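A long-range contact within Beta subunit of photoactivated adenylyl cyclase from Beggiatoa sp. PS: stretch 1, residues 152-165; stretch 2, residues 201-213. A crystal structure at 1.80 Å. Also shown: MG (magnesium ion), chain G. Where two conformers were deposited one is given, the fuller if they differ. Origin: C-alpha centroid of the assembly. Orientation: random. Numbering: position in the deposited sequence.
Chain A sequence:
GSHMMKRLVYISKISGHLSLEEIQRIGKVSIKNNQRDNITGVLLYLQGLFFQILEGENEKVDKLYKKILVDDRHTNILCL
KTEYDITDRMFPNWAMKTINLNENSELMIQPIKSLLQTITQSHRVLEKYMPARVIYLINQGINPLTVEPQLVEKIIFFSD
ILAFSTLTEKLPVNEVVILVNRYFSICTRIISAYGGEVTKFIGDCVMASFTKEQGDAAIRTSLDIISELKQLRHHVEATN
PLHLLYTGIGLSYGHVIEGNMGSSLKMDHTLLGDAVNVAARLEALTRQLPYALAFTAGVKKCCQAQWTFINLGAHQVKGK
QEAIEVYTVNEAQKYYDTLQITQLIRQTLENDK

Stretch 1 (152-165) VEKIIFFSDILAFS
Stretch 2 (201-213) FIGDCVMASFTKE

A strand already under way at Val152 pairs antiparallel with one that starts at Cys205; their axes approach to 4.5 Å, with N-to-C directions 135° apart, so the pair is strongly twisted. Ile155 faces Phe210, Phe157 faces Ala208 and Ser159 faces Val206 as hydrogen-bonded pairs. Each closes two bonds: Ile155 N to Phe210 O (2.9 Å) and Phe210 N to Ile155 O (2.8 Å); Phe157 N to Ala208 O (2.8 Å) and Ala208 N to Phe157 O (3.0 Å); Ser159 N to Val206 O (3.1 Å) and Val206 N to Ser159 O (2.8 Å). Ile156-Ser209 and Phe158-Met207 alternate as non-hydrogen-bonded pairs. A type II' turn, Ile202 to Cys205, carries Gly203 at phi/psi 60/-131°.

Side chains follow this alternation. Phe157 (chi1 t) lies on the face of Ile155, Val206, Ala208 and Phe210; its CB meets the Phe210 ring edge at CE1, 4.1 Å away. On the other face, Phe158 (chi1 m) brings CE1 to 3.6 Å from Met207 CB; Met207 is t throughout.

Beyond the ladder, Asp204 (chi1 p) accepts Ile161 N at OD2, 2.9 Å, while its CB sits 3.7 Å from the Phe164 ring centroid, 9° off the normal: a CH-pi contact. Ile161 O binds magnesium MG at 2.5 Å. At the opposite end, Lys212 NZ salt-bridges Glu153 OE1 at 3.1 Å.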

ATOM      1  N   VAL A 152     -18.888   7.253  -3.114  1.00 23.55           N
ATOM      2  CA  VAL A 152     -18.788   7.279  -4.564  1.00 22.41           C
ATOM      3  C   VAL A 152     -19.415   6.005  -5.112  1.00 23.65           C
ATOM      4  O   VAL A 152     -19.541   4.996  -4.417  1.00 24.38           O
ATOM      5  CB  VAL A 152     -17.326   7.429  -5.042  1.00 26.42           C
ATOM      6  CG1 VAL A 152     -16.800   8.826  -4.716  1.00 31.99           C
ATOM      7  CG2 VAL A 152     -16.450   6.378  -4.404  1.00 31.21           C
ATOM      8  N   GLU A 153     -19.835   6.070  -6.373  1.00 19.73           N
ATOM      9  CA  GLU A 153     -20.356   4.900  -7.077  1.00 24.28           C
ATOM     10  C   GLU A 153     -19.202   4.217  -7.806  1.00 20.61           C
ATOM     11  O   GLU A 153     -18.563   4.831  -8.664  1.00 21.37           O
ATOM     12  CB  GLU A 153     -21.450   5.324  -8.059  1.00 30.95           C
ATOM     13  CG  GLU A 153     -22.691   5.873  -7.381  1.00 32.33           C
ATOM     14  CD  GLU A 153     -23.491   6.836  -8.258  1.00 38.79           C
ATOM     15  OE1 GLU A 153     -22.884   7.589  -9.050  1.00 41.96           O
ATOM     16  OE2 GLU A 153     -24.735   6.844  -8.149  1.00 41.63           O
ATOM     17  N   LYS A 154     -18.922   2.958  -7.466  1.00 16.78           N
ATOM     18  CA  LYS A 154     -17.788   2.267  -8.056  1.00 18.94           C
ATOM     19  C   LYS A 154     -18.168   0.849  -8.451  1.00 16.43           C
ATOM     20  O   LYS A 154     -18.974   0.190  -7.785  1.00 18.27           O
ATOM     21  CB  LYS A 154     -16.588   2.166  -7.088  1.00 21.81           C
ATOM     22  CG  LYS A 154     -15.905   3.476  -6.743  1.00 24.66           C
ATOM     23  CD  LYS A 154     -15.120   4.013  -7.920  1.00 26.36           C
ATOM     24  CE  LYS A 154     -14.044   5.002  -7.476  1.00 32.16           C
ATOM     25  NZ  LYS A 154     -13.447   5.686  -8.657  1.00 27.97           N
ATOM     26  N   ILE A 155     -17.538   0.384  -9.520  1.00 16.36           N
ATOM     27  CA  ILE A 155     -17.483  -1.037  -9.834  1.00 15.82           C
ATOM     28  C   ILE A 155     -16.263  -1.581  -9.119  1.00 16.88           C
ATOM     29  O   ILE A 155     -15.155  -1.064  -9.296  1.00 19.45           O
ATOM     30  CB  ILE A 155     -17.391  -1.283 -11.348  1.00 17.49           C
ATOM     31  CG1 ILE A 155     -18.674  -0.793 -12.027  1.00 22.40           C
ATOM     32  CG2 ILE A 155     -17.132  -2.781 -11.637  1.00 22.86           C
ATOM     33  CD1 ILE A 155     -18.649  -0.856 -13.559  1.00 22.90           C
ATOM     34  N   ILE A 156     -16.462  -2.603  -8.300  1.00 15.54           N
ATOM     35  CA  ILE A 156     -15.369  -3.235  -7.579  1.00 18.62           C
ATOM     36  C   ILE A 156     -14.992  -4.501  -8.329  1.00 20.97           C
ATOM     37  O   ILE A 156     -15.862  -5.287  -8.716  1.00 15.93           O
ATOM     38  CB  ILE A 156     -15.762  -3.537  -6.120  1.00 21.49           C
ATOM     39  CG1 ILE A 156     -16.230  -2.254  -5.432  1.00 18.61           C
ATOM     40  CG2 ILE A 156     -14.582  -4.125  -5.358  1.00 19.39           C
ATOM     41  CD1 ILE A 156     -15.113  -1.219  -5.244  1.00 22.62           C
ATOM     42  N   PHE A 157     -13.692  -4.697  -8.514  1.00 19.24           N
ATOM     43  CA  PHE A 157     -13.125  -5.809  -9.262  1.00 15.73           C
ATOM     44  C   PHE A 157     -12.320  -6.666  -8.289  1.00 14.56           C
ATOM     45  O   PHE A 157     -11.519  -6.139  -7.518  1.00 17.20           O
ATOM     46  CB  PHE A 157     -12.258  -5.227 -10.403  1.00 13.18           C
ATOM     47  CG  PHE A 157     -11.362  -6.227 -11.112  1.00 18.96           C
ATOM     48  CD1 PHE A 157     -10.225  -6.740 -10.499  1.00 16.73           C
ATOM     49  CD2 PHE A 157     -11.610  -6.559 -12.442  1.00 16.91           C
ATOM     50  CE1 PHE A 157      -9.384  -7.633 -11.168  1.00 22.31           C
ATOM     51  CE2 PHE A 157     -10.759  -7.454 -13.126  1.00 16.13           C
ATOM     52  CZ  PHE A 157      -9.654  -7.987 -12.489  1.00 17.94           C
ATOM     53  N   PHE A 158     -12.539  -7.981  -8.311  1.00 17.23           N
ATOM     54  CA  PHE A 158     -11.678  -8.928  -7.602  1.00 17.91           C
ATOM     55  C   PHE A 158     -11.339 -10.048  -8.567  1.00 17.16           C
ATOM     56  O   PHE A 158     -12.237 -10.595  -9.210  1.00 14.67           O
ATOM     57  CB  PHE A 158     -12.357  -9.536  -6.365  1.00 20.52           C
ATOM     58  CG  PHE A 158     -12.277  -8.692  -5.134  1.00 26.09           C
ATOM     59  CD1 PHE A 158     -11.118  -8.648  -4.385  1.00 39.44           C
ATOM     60  CD2 PHE A 158     -13.370  -7.967  -4.701  1.00 29.44           C
ATOM     61  CE1 PHE A 158     -11.042  -7.883  -3.234  1.00 40.39           C
ATOM     62  CE2 PHE A 158     -13.300  -7.198  -3.548  1.00 33.26           C
ATOM     63  CZ  PHE A 158     -12.135  -7.157  -2.817  1.00 35.44           C
ATOM     64  N   SER A 159     -10.056 -10.386  -8.674  1.00 17.70           N
ATOM     65  CA  SER A 159      -9.657 -11.552  -9.447  1.00 16.86           C
ATOM     66  C   SER A 159      -8.616 -12.324  -8.657  1.00 21.30           C
ATOM     67  O   SER A 159      -7.793 -11.728  -7.966  1.00 25.52           O
ATOM     68  CB  SER A 159      -9.107 -11.165 -10.817  1.00 16.26           C
ATOM     69  OG  SER A 159      -7.905 -10.419 -10.718  1.00 18.40           O
ATOM     70  N   ASP A 160      -8.652 -13.653  -8.743  1.00 17.08           N
ATOM     71  CA  ASP A 160      -7.639 -14.438  -8.045  1.00 17.41           C
ATOM     72  C   ASP A 160      -7.387 -15.730  -8.806  1.00 18.46           C
ATOM     73  O   ASP A 160      -8.018 -16.010  -9.829  1.00 18.78           O
ATOM     74  CB  ASP A 160      -8.029 -14.691  -6.581  1.00 20.59           C
ATOM     75  CG  ASP A 160      -9.078 -15.758  -6.409  1.00 35.97           C
ATOM     76  OD1 ASP A 160      -9.701 -16.176  -7.399  1.00 37.24           O
ATOM     77  OD2 ASP A 160      -9.275 -16.182  -5.251  1.00 40.87           O
ATOM     78  N   ILE A 161      -6.468 -16.521  -8.280  1.00 15.82           N
ATOM     79  CA  ILE A 161      -5.886 -17.639  -9.012  1.00 17.92           C
ATOM     80  C   ILE A 161      -6.637 -18.919  -8.684  1.00 20.31           C
ATOM     81  O   ILE A 161      -6.817 -19.261  -7.508  1.00 20.03           O
ATOM     82  CB  ILE A 161      -4.398 -17.783  -8.664  1.00 16.25           C
ATOM     83  CG1 ILE A 161      -3.646 -16.528  -9.119  1.00 15.96           C
ATOM     84  CG2 ILE A 161      -3.836 -19.038  -9.281  1.00 15.17           C
ATOM     85  CD1 ILE A 161      -2.151 -16.546  -8.778  1.00 19.27           C
ATOM     86  N   LEU A 162      -7.048 -19.648  -9.727  1.00 17.10           N
ATOM     87  CA  LEU A 162      -7.754 -20.910  -9.538  1.00 18.21           C
ATOM     88  C   LEU A 162      -6.838 -21.951  -8.911  1.00 21.66           C
ATOM     89  O   LEU A 162      -5.678 -22.096  -9.308  1.00 20.92           O
ATOM     90  CB  LEU A 162      -8.269 -21.436 -10.883  1.00 23.03           C
ATOM     91  CG  LEU A 162      -9.061 -22.740 -10.817  1.00 30.33           C
ATOM     92  CD1 LEU A 162     -10.396 -22.495 -10.126  1.00 25.90           C
ATOM     93  CD2 LEU A 162      -9.258 -23.325 -12.206  1.00 30.51           C
ATOM     94  N   ALA A 163      -7.377 -22.693  -7.934  1.00 21.82           N
ATOM     95  CA  ALA A 163      -6.646 -23.762  -7.249  1.00 22.68           C
ATOM     96  C   ALA A 163      -5.340 -23.261  -6.636  1.00 25.22           C
ATOM     97  O   ALA A 163      -4.340 -23.983  -6.595  1.00 22.36           O
ATOM     98  CB  ALA A 163      -6.371 -24.943  -8.183  1.00 24.38           C
ATOM     99  N   PHE A 164      -5.326 -22.016  -6.163  1.00 22.79           N
ATOM    100  CA  PHE A 164      -4.078 -21.475  -5.632  1.00 23.24           C
ATOM    101  C   PHE A 164      -3.583 -22.270  -4.427  1.00 23.79           C
ATOM    102  O   PHE A 164      -2.368 -22.382  -4.218  1.00 24.45           O
ATOM    103  CB  PHE A 164      -4.259 -20.001  -5.276  1.00 22.59           C
ATOM    104  CG  PHE A 164      -2.974 -19.310  -4.919  1.00 23.24           C
ATOM    105  CD1 PHE A 164      -1.971 -19.176  -5.860  1.00 21.95           C
ATOM    106  CD2 PHE A 164      -2.775 -18.805  -3.642  1.00 24.22           C
ATOM    107  CE1 PHE A 164      -0.776 -18.541  -5.549  1.00 23.38           C
ATOM    108  CE2 PHE A 164      -1.584 -18.167  -3.319  1.00 24.62           C
ATOM    109  CZ  PHE A 164      -0.585 -18.034  -4.273  1.00 24.71           C
ATOM    110  N   SER A 165      -4.497 -22.841  -3.635  1.00 23.38           N
ATOM    111  CA  SER A 165      -4.068 -23.668  -2.511  0.70 29.59           C
ATOM    112  C   SER A 165      -3.270 -24.872  -2.985  1.00 28.69           C
ATOM    113  O   SER A 165      -2.310 -25.283  -2.326  1.00 30.19           O
ATOM    114  CB  SER A 165      -5.271 -24.125  -1.683  0.70 32.02           C
ATOM    115  OG  SER A 165      -5.832 -23.029  -0.985  0.70 38.58           O
ATOM    116  N   PHE A 201      -3.191  -5.683  -3.432  1.00 18.93           N
ATOM    117  CA  PHE A 201      -3.119  -7.137  -3.536  1.00 19.57           C
ATOM    118  C   PHE A 201      -3.403  -7.742  -2.164  1.00 24.33           C
ATOM    119  O   PHE A 201      -2.851  -7.295  -1.154  1.00 22.32           O
ATOM    120  CB  PHE A 201      -1.738  -7.599  -4.017  1.00 16.79           C
ATOM    121  CG  PHE A 201      -1.292  -6.981  -5.304  1.00 17.55           C
ATOM    122  CD1 PHE A 201      -2.202  -6.632  -6.282  1.00 19.36           C
ATOM    123  CD2 PHE A 201       0.056  -6.734  -5.535  1.00 15.00           C
ATOM    124  CE1 PHE A 201      -1.780  -6.057  -7.480  1.00 19.27           C
ATOM    125  CE2 PHE A 201       0.476  -6.160  -6.715  1.00 17.22           C
ATOM    126  CZ  PHE A 201      -0.437  -5.822  -7.688  1.00 21.10           C
ATOM    127  N   ILE A 202      -4.284  -8.741  -2.125  1.00 18.38           N
ATOM    128  CA  ILE A 202      -4.609  -9.466  -0.898  1.00 20.00           C
ATOM    129  C   ILE A 202      -4.365 -10.948  -1.169  1.00 21.56           C
ATOM    130  O   ILE A 202      -5.159 -11.595  -1.862  1.00 20.52           O
ATOM    131  CB  ILE A 202      -6.059  -9.228  -0.453  1.00 29.46           C
ATOM    132  CG1 ILE A 202      -6.364  -7.736  -0.409  1.00 28.45           C
ATOM    133  CG2 ILE A 202      -6.312  -9.858   0.908  1.00 33.97           C
ATOM    134  CD1 ILE A 202      -7.815  -7.427  -0.637  1.00 31.89           C
ATOM    135  N   GLY A 203      -3.282 -11.489  -0.630  1.00 21.45           N
ATOM    136  CA  GLY A 203      -2.932 -12.843  -1.029  1.00 23.32           C
ATOM    137  C   GLY A 203      -2.688 -12.871  -2.524  1.00 28.86           C
ATOM    138  O   GLY A 203      -1.977 -12.029  -3.080  1.00 22.52           O
ATOM    139  N   ASP A 204      -3.308 -13.832  -3.202  1.00 20.56           N
ATOM    140  CA  ASP A 204      -3.215 -13.925  -4.653  1.00 19.24           C
ATOM    141  C   ASP A 204      -4.294 -13.119  -5.353  1.00 20.03           C
ATOM    142  O   ASP A 204      -4.441 -13.233  -6.572  1.00 20.28           O
ATOM    143  CB  ASP A 204      -3.310 -15.387  -5.105  1.00 20.14           C
ATOM    144  CG  ASP A 204      -4.631 -16.037  -4.703  1.00 27.23           C
ATOM    145  OD1 ASP A 204      -5.001 -15.937  -3.519  1.00 30.37           O
ATOM    146  OD2 ASP A 204      -5.312 -16.629  -5.574  1.00 27.38           O
ATOM    147  N   CYS A 205      -5.038 -12.303  -4.615  1.00 20.95           N
ATOM    148  CA  CYS A 205      -6.181 -11.572  -5.149  0.63 20.50           C
ATOM    149  C   CYS A 205      -5.787 -10.154  -5.537  1.00 22.63           C
ATOM    150  O   CYS A 205      -5.065  -9.476  -4.800  1.00 20.59           O
ATOM    151  CB  CYS A 205      -7.329 -11.497  -4.130  0.63 22.97           C
ATOM    152  SG  CYS A 205      -8.090 -13.055  -3.633  0.63 38.05           S
ATOM    153  N   VAL A 206      -6.287  -9.699  -6.685  1.00 17.78           N
ATOM    154  CA  VAL A 206      -6.117  -8.323  -7.142  1.00 14.58           C
ATOM    155  C   VAL A 206      -7.441  -7.607  -6.909  1.00 19.07           C
ATOM    156  O   VAL A 206      -8.495  -8.067  -7.370  1.00 18.54           O
ATOM    157  CB  VAL A 206      -5.722  -8.240  -8.625  1.00 17.66           C
ATOM    158  CG1 VAL A 206      -5.609  -6.769  -9.059  1.00 22.09           C
ATOM    159  CG2 VAL A 206      -4.427  -9.001  -8.889  1.00 17.07           C
ATOM    160  N   MET A 207      -7.393  -6.487  -6.197  1.00 19.38           N
ATOM    161  CA  MET A 207      -8.569  -5.664  -5.964  1.00 21.09           C
ATOM    162  C   MET A 207      -8.421  -4.349  -6.712  1.00 19.00           C
ATOM    163  O   MET A 207      -7.382  -3.692  -6.614  1.00 19.89           O
ATOM    164  CB  MET A 207      -8.759  -5.391  -4.472  1.00 20.36           C
ATOM    165  CG  MET A 207      -9.942  -4.477  -4.170  1.00 21.44           C
ATOM    166  SD  MET A 207     -10.029  -4.093  -2.400  1.00 26.37           S
ATOM    167  CE  MET A 207     -11.509  -3.075  -2.327  1.00 23.68           C
ATOM    168  N   ALA A 208      -9.463  -3.953  -7.437  1.00 17.07           N
ATOM    169  CA  ALA A 208      -9.409  -2.731  -8.229  1.00 15.72           C
ATOM    170  C   ALA A 208     -10.802  -2.131  -8.309  1.00 16.39           C
ATOM    171  O   ALA A 208     -11.793  -2.771  -7.956  1.00 17.44           O
ATOM    172  CB  ALA A 208      -8.849  -2.978  -9.632  1.00 13.10           C
ATOM    173  N   SER A 209     -10.878  -0.872  -8.748  1.00 14.01           N
ATOM    174  CA  SER A 209     -12.180  -0.266  -8.958  1.00 19.03           C
ATOM    175  C   SER A 209     -12.215   0.437 -10.307  1.00 21.74           C
ATOM    176  O   SER A 209     -11.182   0.796 -10.883  1.00 18.66           O
ATOM    177  CB  SER A 209     -12.529   0.736  -7.852  1.00 18.61           C
ATOM    178  OG  SER A 209     -11.609   1.802  -7.850  1.00 20.83           O
ATOM    179  N   PHE A 210     -13.440   0.608 -10.798  1.00 16.75           N
ATOM    180  CA  PHE A 210     -13.750   1.363 -12.000  1.00 15.88           C
ATOM    181  C   PHE A 210     -14.885   2.325 -11.664  1.00 18.50           C
ATOM    182  O   PHE A 210     -15.611   2.135 -10.686  1.00 18.84           O
ATOM    183  CB  PHE A 210     -14.174   0.426 -13.145  1.00 17.26           C
ATOM    184  CG  PHE A 210     -13.074  -0.493 -13.643  1.00 14.59           C
ATOM    185  CD1 PHE A 210     -12.804  -1.691 -13.005  1.00 18.54           C
ATOM    186  CD2 PHE A 210     -12.367  -0.168 -14.789  1.00 13.65           C
ATOM    187  CE1 PHE A 210     -11.801  -2.532 -13.488  1.00 18.88           C
ATOM    188  CE2 PHE A 210     -11.384  -1.011 -15.292  1.00 17.55           C
ATOM    189  CZ  PHE A 210     -11.103  -2.193 -14.648  1.00 16.93           C
ATOM    190  N   THR A 211     -15.045   3.362 -12.479  1.00 16.70           N
ATOM    191  CA  THR A 211     -16.171   4.256 -12.260  1.00 20.33           C
ATOM    192  C   THR A 211     -17.444   3.682 -12.867  1.00 20.81           C
ATOM    193  O   THR A 211     -17.422   2.717 -13.627  1.00 20.94           O
ATOM    194  CB  THR A 211     -15.902   5.628 -12.868  1.00 23.63           C
ATOM    195  OG1 THR A 211     -15.891   5.493 -14.291  1.00 22.21           O
ATOM    196  CG2 THR A 211     -14.571   6.157 -12.403  1.00 25.76           C
ATOM    197  N   LYS A 212     -18.577   4.335 -12.579  1.00 24.04           N
ATOM    198  CA  LYS A 212     -19.816   3.842 -13.165  1.00 20.83           C
ATOM    199  C   LYS A 212     -19.853   4.052 -14.671  1.00 19.50           C
ATOM    200  O   LYS A 212     -20.637   3.392 -15.358  1.00 26.98           O
ATOM    201  CB  LYS A 212     -21.030   4.504 -12.502  1.00 26.96           C
ATOM    202  CG  LYS A 212     -21.253   5.956 -12.850  1.00 29.79           C
ATOM    203  CD  LYS A 212     -22.547   6.444 -12.183  1.00 31.43           C
ATOM    204  CE  LYS A 212     -22.804   7.916 -12.469  1.00 42.79           C
ATOM    205  NZ  LYS A 212     -24.071   8.385 -11.831  1.00 47.37           N
ATOM    206  N   GLU A 213     -19.010   4.929 -15.202  1.00 20.96           N
ATOM    207  CA  GLU A 213     -18.914   5.116 -16.642  1.00 22.11           C
ATOM    208  C   GLU A 213     -18.023   4.073 -17.312  1.00 23.29           C
ATOM    209  O   GLU A 213     -17.871   4.113 -18.534  1.00 23.88           O
ATOM    210  CB  GLU A 213     -18.388   6.518 -16.959  1.00 32.26           C
ATOM    211  CG  GLU A 213     -19.385   7.644 -16.681  1.00 38.48           C
ATOM    212  CD  GLU A 213     -19.481   7.989 -15.204  1.00 47.06           C
ATOM    213  OE1 GLU A 213     -18.563   7.605 -14.445  1.00 45.32           O
ATOM    214  OE2 GLU A 213     -20.475   8.645 -14.801  1.00 47.42           O
TER
HETATM  215 MG    MG G 405      -7.250 -18.347  -5.185  1.00 32.82          MG
HETATM  216  O   HOH W   1     -18.339   6.331 -10.583  1.00 34.44           O
HETATM  217  O   HOH W   2     -26.156   7.765  -9.871  1.00 57.75           O
HETATM  218  O   HOH W   3     -11.902   3.922  -9.866  1.00 24.10           O
HETATM  219  O   HOH W   4      -8.331 -20.178  -4.962  1.00 52.58           O